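Local coordinates for protein mRNA-capping enzyme subunit alpha (Saccharomyces cerevisiae, PDB 3KYH) that transfers GMP from GTP to the 5'-diphosphate end of nascent mRNA through a covalent enzyme-GMP intermediate, the second step of cap formation, at residues 293-305 against 373-385. Residues are numbered along the deposited sequence; the frame is centred on the assembly and turned at random.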
loop_
_atom_site.group_PDB
_atom_site.type_symbol
_atom_site.label_atom_id
_atom_site.label_comp_id
_atom_site.label_asym_id
_atom_site.label_seq_id
_atom_site.Cartn_x
_atom_site.Cartn_y
_atom_site.Cartn_z
ATOM N N SER C 293 -37.352 33.519 -6.253
ATOM C CA SER C 293 -36.071 34.119 -5.822
ATOM C C SER C 293 -34.831 33.358 -6.277
ATOM O O SER C 293 -34.732 32.141 -6.101
ATOM C CB SER C 293 -36.027 34.231 -4.298
ATOM O OG SER C 293 -36.462 33.015 -3.715
ATOM N N LEU C 294 -33.858 34.098 -6.791
ATOM C CA LEU C 294 -32.697 33.491 -7.419
ATOM C C LEU C 294 -31.418 33.640 -6.561
ATOM O O LEU C 294 -30.911 34.744 -6.358
ATOM C CB LEU C 294 -32.592 33.940 -8.903
ATOM C CG LEU C 294 -33.489 34.976 -9.641
ATOM C CD1 LEU C 294 -33.085 35.179 -11.083
ATOM C CD2 LEU C 294 -34.988 34.658 -9.686
ATOM N N TYR C 295 -30.946 32.517 -6.010
ATOM C CA TYR C 295 -29.808 32.478 -5.069
ATOM C C TYR C 295 -28.471 32.008 -5.680
ATOM O O TYR C 295 -28.452 31.192 -6.605
ATOM C CB TYR C 295 -30.113 31.586 -3.852
ATOM C CG TYR C 295 -31.382 31.848 -3.031
ATOM C CD1 TYR C 295 -32.660 31.728 -3.608
ATOM C CD2 TYR C 295 -31.310 32.092 -1.651
ATOM C CE1 TYR C 295 -33.812 31.926 -2.858
ATOM C CE2 TYR C 295 -32.470 32.280 -0.886
ATOM C CZ TYR C 295 -33.726 32.197 -1.496
ATOM O OH TYR C 295 -34.899 32.386 -0.765
ATOM N N VAL C 296 -27.363 32.480 -5.103
ATOM C CA VAL C 296 -26.001 32.230 -5.607
ATOM C C VAL C 296 -25.081 31.524 -4.603
ATOM O O VAL C 296 -24.848 32.018 -3.490
ATOM C CB VAL C 296 -25.319 33.534 -6.118
ATOM C CG1 VAL C 296 -26.110 34.141 -7.293
ATOM C CG2 VAL C 296 -25.111 34.556 -4.987
ATOM N N TRP C 297 -24.529 30.385 -5.019
ATOM C CA TRP C 297 -23.761 29.535 -4.105
ATOM C C TRP C 297 -22.406 30.115 -3.699
ATOM O O TRP C 297 -21.628 30.545 -4.547
ATOM C CB TRP C 297 -23.705 28.067 -4.572
ATOM C CG TRP C 297 -22.501 27.653 -5.381
ATOM C CD1 TRP C 297 -22.232 27.982 -6.684
ATOM C CD2 TRP C 297 -21.418 26.806 -4.949
ATOM N NE1 TRP C 297 -21.050 27.398 -7.088
ATOM C CE2 TRP C 297 -20.526 26.676 -6.045
ATOM C CE3 TRP C 297 -21.113 26.151 -3.745
ATOM C CZ2 TRP C 297 -19.340 25.926 -5.969
ATOM C CZ3 TRP C 297 -19.949 25.390 -3.679
ATOM C CH2 TRP C 297 -19.072 25.291 -4.784
ATOM N N GLN C 298 -22.178 30.160 -2.388
ATOM C CA GLN C 298 -20.949 30.677 -1.795
ATOM C C GLN C 298 -20.281 29.567 -0.977
ATOM O O GLN C 298 -20.964 28.726 -0.380
ATOM C CB GLN C 298 -21.289 31.870 -0.899
ATOM C CG GLN C 298 -20.167 32.892 -0.696
ATOM C CD GLN C 298 -20.457 33.890 0.432
ATOM O OE1 GLN C 298 -20.932 33.513 1.509
ATOM N NE2 GLN C 298 -20.135 35.167 0.195
ATOM N N GLY C 299 -18.949 29.568 -0.965
ATOM C CA GLY C 299 -18.164 28.582 -0.218
ATOM C C GLY C 299 -18.215 27.187 -0.818
ATOM O O GLY C 299 -17.800 26.990 -1.964
ATOM N N GLY C 300 -18.727 26.231 -0.040
ATOM C CA GLY C 300 -18.825 24.823 -0.443
ATOM C C GLY C 300 -19.853 24.057 0.371
ATOM O O GLY C 300 -19.531 23.057 1.021
ATOM N N ALA C 301 -21.095 24.530 0.325
ATOM C CA ALA C 301 -22.177 23.964 1.134
ATOM C C ALA C 301 -23.343 23.372 0.332
ATOM O O ALA C 301 -24.211 22.709 0.907
ATOM C CB ALA C 301 -22.673 24.993 2.156
ATOM N N ASP C 302 -23.328 23.591 -0.984
ATOM C CA ASP C 302 -24.346 23.097 -1.921
ATOM C C ASP C 302 -24.479 21.569 -1.989
ATOM O O ASP C 302 -25.591 21.034 -1.937
ATOM C CB ASP C 302 -24.125 23.719 -3.311
ATOM C CG ASP C 302 -24.515 22.790 -4.453
ATOM O OD1 ASP C 302 -23.637 22.017 -4.894
ATOM O OD2 ASP C 302 -25.668 22.861 -4.934
ATOM N N VAL C 303 -23.346 20.885 -2.150
ATOM C CA VAL C 303 -23.303 19.420 -2.185
ATOM C C VAL C 303 -23.755 18.882 -0.825
ATOM O O VAL C 303 -24.693 18.084 -0.767
ATOM C CB VAL C 303 -21.903 18.877 -2.619
ATOM C CG1 VAL C 303 -21.779 17.359 -2.391
ATOM C CG2 VAL C 303 -21.613 19.231 -4.088
ATOM N N ASN C 304 -23.129 19.376 0.247
ATOM C CA ASN C 304 -23.491 19.071 1.639
ATOM C C ASN C 304 -24.977 19.212 1.959
ATOM O O ASN C 304 -25.493 18.537 2.855
ATOM C CB ASN C 304 -22.682 19.953 2.582
ATOM C CG ASN C 304 -21.210 19.651 2.519
ATOM O OD1 ASN C 304 -20.766 18.596 2.980
ATOM N ND2 ASN C 304 -20.439 20.570 1.942
ATOM N N SER C 305 -25.639 20.109 1.224
ATOM C CA SER C 305 -27.084 20.298 1.275
ATOM C C SER C 305 -27.824 19.046 0.796
ATOM O O SER C 305 -28.705 18.542 1.502
ATOM C CB SER C 305 -27.519 21.498 0.415
ATOM O OG SER C 305 -26.704 22.646 0.586
ATOM N N ASP C 373 -27.659 20.509 -16.956
ATOM C CA ASP C 373 -26.297 20.036 -17.134
ATOM C C ASP C 373 -25.277 20.758 -16.253
ATOM O O ASP C 373 -24.050 20.587 -16.412
ATOM C CB ASP C 373 -25.937 20.120 -18.634
ATOM C CG ASP C 373 -25.657 21.541 -19.117
ATOM O OD1 ASP C 373 -26.607 22.186 -19.613
ATOM O OD2 ASP C 373 -24.488 22.003 -19.036
ATOM N N LYS C 374 -25.801 21.576 -15.342
ATOM C CA LYS C 374 -24.991 22.309 -14.364
ATOM C C LYS C 374 -25.571 22.157 -12.961
ATOM O O LYS C 374 -26.765 22.386 -12.752
ATOM C CB LYS C 374 -24.887 23.798 -14.730
ATOM C CG LYS C 374 -23.862 24.160 -15.794
ATOM C CD LYS C 374 -24.230 25.520 -16.355
ATOM C CE LYS C 374 -23.741 25.692 -17.797
ATOM N NZ LYS C 374 -24.464 24.796 -18.773
ATOM N N LEU C 375 -24.708 21.789 -12.013
ATOM C CA LEU C 375 -25.089 21.617 -10.609
ATOM C C LEU C 375 -25.782 22.843 -9.974
ATOM O O LEU C 375 -27.016 22.829 -9.822
ATOM C CB LEU C 375 -23.902 21.111 -9.785
ATOM C CG LEU C 375 -23.901 21.274 -8.269
ATOM C CD1 LEU C 375 -25.109 20.631 -7.659
ATOM C CD2 LEU C 375 -22.608 20.686 -7.693
ATOM N N ASN C 376 -25.009 23.859 -9.577
ATOM C CA ASN C 376 -25.577 25.025 -8.891
ATOM C C ASN C 376 -25.724 26.227 -9.801
ATOM O O ASN C 376 -26.141 26.057 -10.948
ATOM C CB ASN C 376 -24.913 25.349 -7.534
ATOM C CG ASN C 376 -23.413 25.106 -7.507
ATOM O OD1 ASN C 376 -22.680 25.522 -8.394
ATOM N ND2 ASN C 376 -22.945 24.461 -6.448
ATOM N N GLY C 377 -25.387 27.416 -9.299
ATOM C CA GLY C 377 -25.577 28.680 -10.018
ATOM C C GLY C 377 -24.310 29.413 -10.418
ATOM O O GLY C 377 -24.124 29.725 -11.593
ATOM N N ASN C 378 -23.473 29.731 -9.430
ATOM C CA ASN C 378 -22.149 30.361 -9.601
ATOM C C ASN C 378 -21.733 31.165 -8.386
ATOM O O ASN C 378 -22.559 31.859 -7.775
ATOM C CB ASN C 378 -22.033 31.260 -10.840
ATOM C CG ASN C 378 -21.325 30.580 -11.995
ATOM O OD1 ASN C 378 -21.894 30.473 -13.084
ATOM N ND2 ASN C 378 -20.089 30.118 -11.770
ATOM N N HIS C 379 -20.439 31.079 -8.079
ATOM C CA HIS C 379 -19.859 31.675 -6.877
ATOM C C HIS C 379 -20.060 33.184 -6.870
ATOM O O HIS C 379 -19.877 33.833 -7.904
ATOM C CB HIS C 379 -18.384 31.274 -6.728
ATOM C CG HIS C 379 -17.735 31.777 -5.475
ATOM N ND1 HIS C 379 -16.384 32.047 -5.400
ATOM C CD2 HIS C 379 -18.250 32.090 -4.260
ATOM C CE1 HIS C 379 -16.091 32.482 -4.187
ATOM N NE2 HIS C 379 -17.207 32.523 -3.478
ATOM N N THR C 380 -20.493 33.700 -5.716
ATOM C CA THR C 380 -20.838 35.115 -5.504
ATOM C C THR C 380 -19.858 36.025 -6.250
ATOM O O THR C 380 -20.263 36.750 -7.160
ATOM C CB THR C 380 -20.977 35.459 -3.976
ATOM O OG1 THR C 380 -22.013 34.652 -3.385
ATOM C CG2 THR C 380 -21.309 36.944 -3.742
ATOM N N SER C 381 -18.574 35.895 -5.910
ATOM C CA SER C 381 -17.470 36.566 -6.602
ATOM C C SER C 381 -17.493 36.360 -8.121
ATOM O O SER C 381 -17.563 37.335 -8.880
ATOM C CB SER C 381 -16.134 36.093 -6.030
ATOM O OG SER C 381 -15.950 34.706 -6.244
ATOM N N VAL C 382 -17.486 35.094 -8.551
ATOM C CA VAL C 382 -17.491 34.707 -9.976
ATOM C C VAL C 382 -18.817 35.107 -10.677
ATOM O O VAL C 382 -18.996 34.859 -11.877
ATOM C CB VAL C 382 -17.095 33.186 -10.170
ATOM C CG1 VAL C 382 -16.639 32.880 -11.606
ATOM C CG2 VAL C 382 -15.970 32.768 -9.208
ATOM N N VAL C 383 -19.715 35.760 -9.934
ATOM C CA VAL C 383 -20.961 36.322 -10.473
ATOM C C VAL C 383 -20.827 37.848 -10.541
ATOM O O VAL C 383 -21.133 38.465 -11.576
ATOM C CB VAL C 383 -22.212 35.901 -9.624
ATOM C CG1 VAL C 383 -23.441 36.788 -9.898
ATOM C CG2 VAL C 383 -22.566 34.451 -9.876
ATOM N N GLN C 384 -20.361 38.430 -9.431
ATOM C CA GLN C 384 -20.145 39.870 -9.285
ATOM C C GLN C 384 -19.523 40.448 -10.562
ATOM O O GLN C 384 -20.143 41.295 -11.216
ATOM C CB GLN C 384 -19.321 40.175 -8.016
ATOM C CG GLN C 384 -19.308 41.649 -7.583
ATOM C CD GLN C 384 -19.417 41.870 -6.067
ATOM O OE1 GLN C 384 -19.011 42.923 -5.552
ATOM N NE2 GLN C 384 -20.001 40.899 -5.353
ATOM N N LYS C 385 -18.381 39.890 -10.971
ATOM C CA LYS C 385 -17.651 40.267 -12.190
ATOM C C LYS C 385 -18.475 40.450 -13.480
ATOM O O LYS C 385 -18.059 41.189 -14.381
ATOM C CB LYS C 385 -16.529 39.259 -12.439
ATOM C CG LYS C 385 -15.413 39.263 -11.415
ATOM C CD LYS C 385 -14.235 40.144 -11.826
ATOM C CE LYS C 385 -14.327 41.542 -11.219
ATOM N NZ LYS C 385 -13.268 42.439 -11.752
#
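Asn376 lays its carboxamide over one face of the Trp297 indole, the two planes only 24° apart. ND2 sits above the ring centre, while OD1 lies 2.8 Å from Trp297 NE1 but at an angle too poor for a hydrogen bond. Asn376 CB adds a CH-pi contact, 4.2 Å from the centroid of the five-membered ring. The carboxylate of Asp302 also comes close to this amide, its plane turned 71° from it, with OD1 of Asp302 3.0 Å from ND2 of Asn376. Leu375 runs past that carboxylate in the opposite direction, and its CD2 reaches Val303 CG2 at 4.0 Å. At the indole's edge, near the ring plane, comes the backbone N of Asn378. Replacing Trp297 with an alanine would probably open a gap beneath the Asn376 amide and leave it freer to turn.

The carbonyl O of Trp297 receives the CA-H of His379 almost head-on. His379 CG stands anti to the backbone N (chi1 -177°), which carries its CD2 to 3.7 Å from Trp297 O. The Val296 and Thr380 side chains cross at about a right angle, CG2 3.5 Å from OG1, and Val296 CG1 faces Val383. Thus the loop leading into helix 380-392 packs across the C-terminal end of strand 293-297, in the antiparallel sheet of the OB-fold domain characteristic of capping guanylyltransferases.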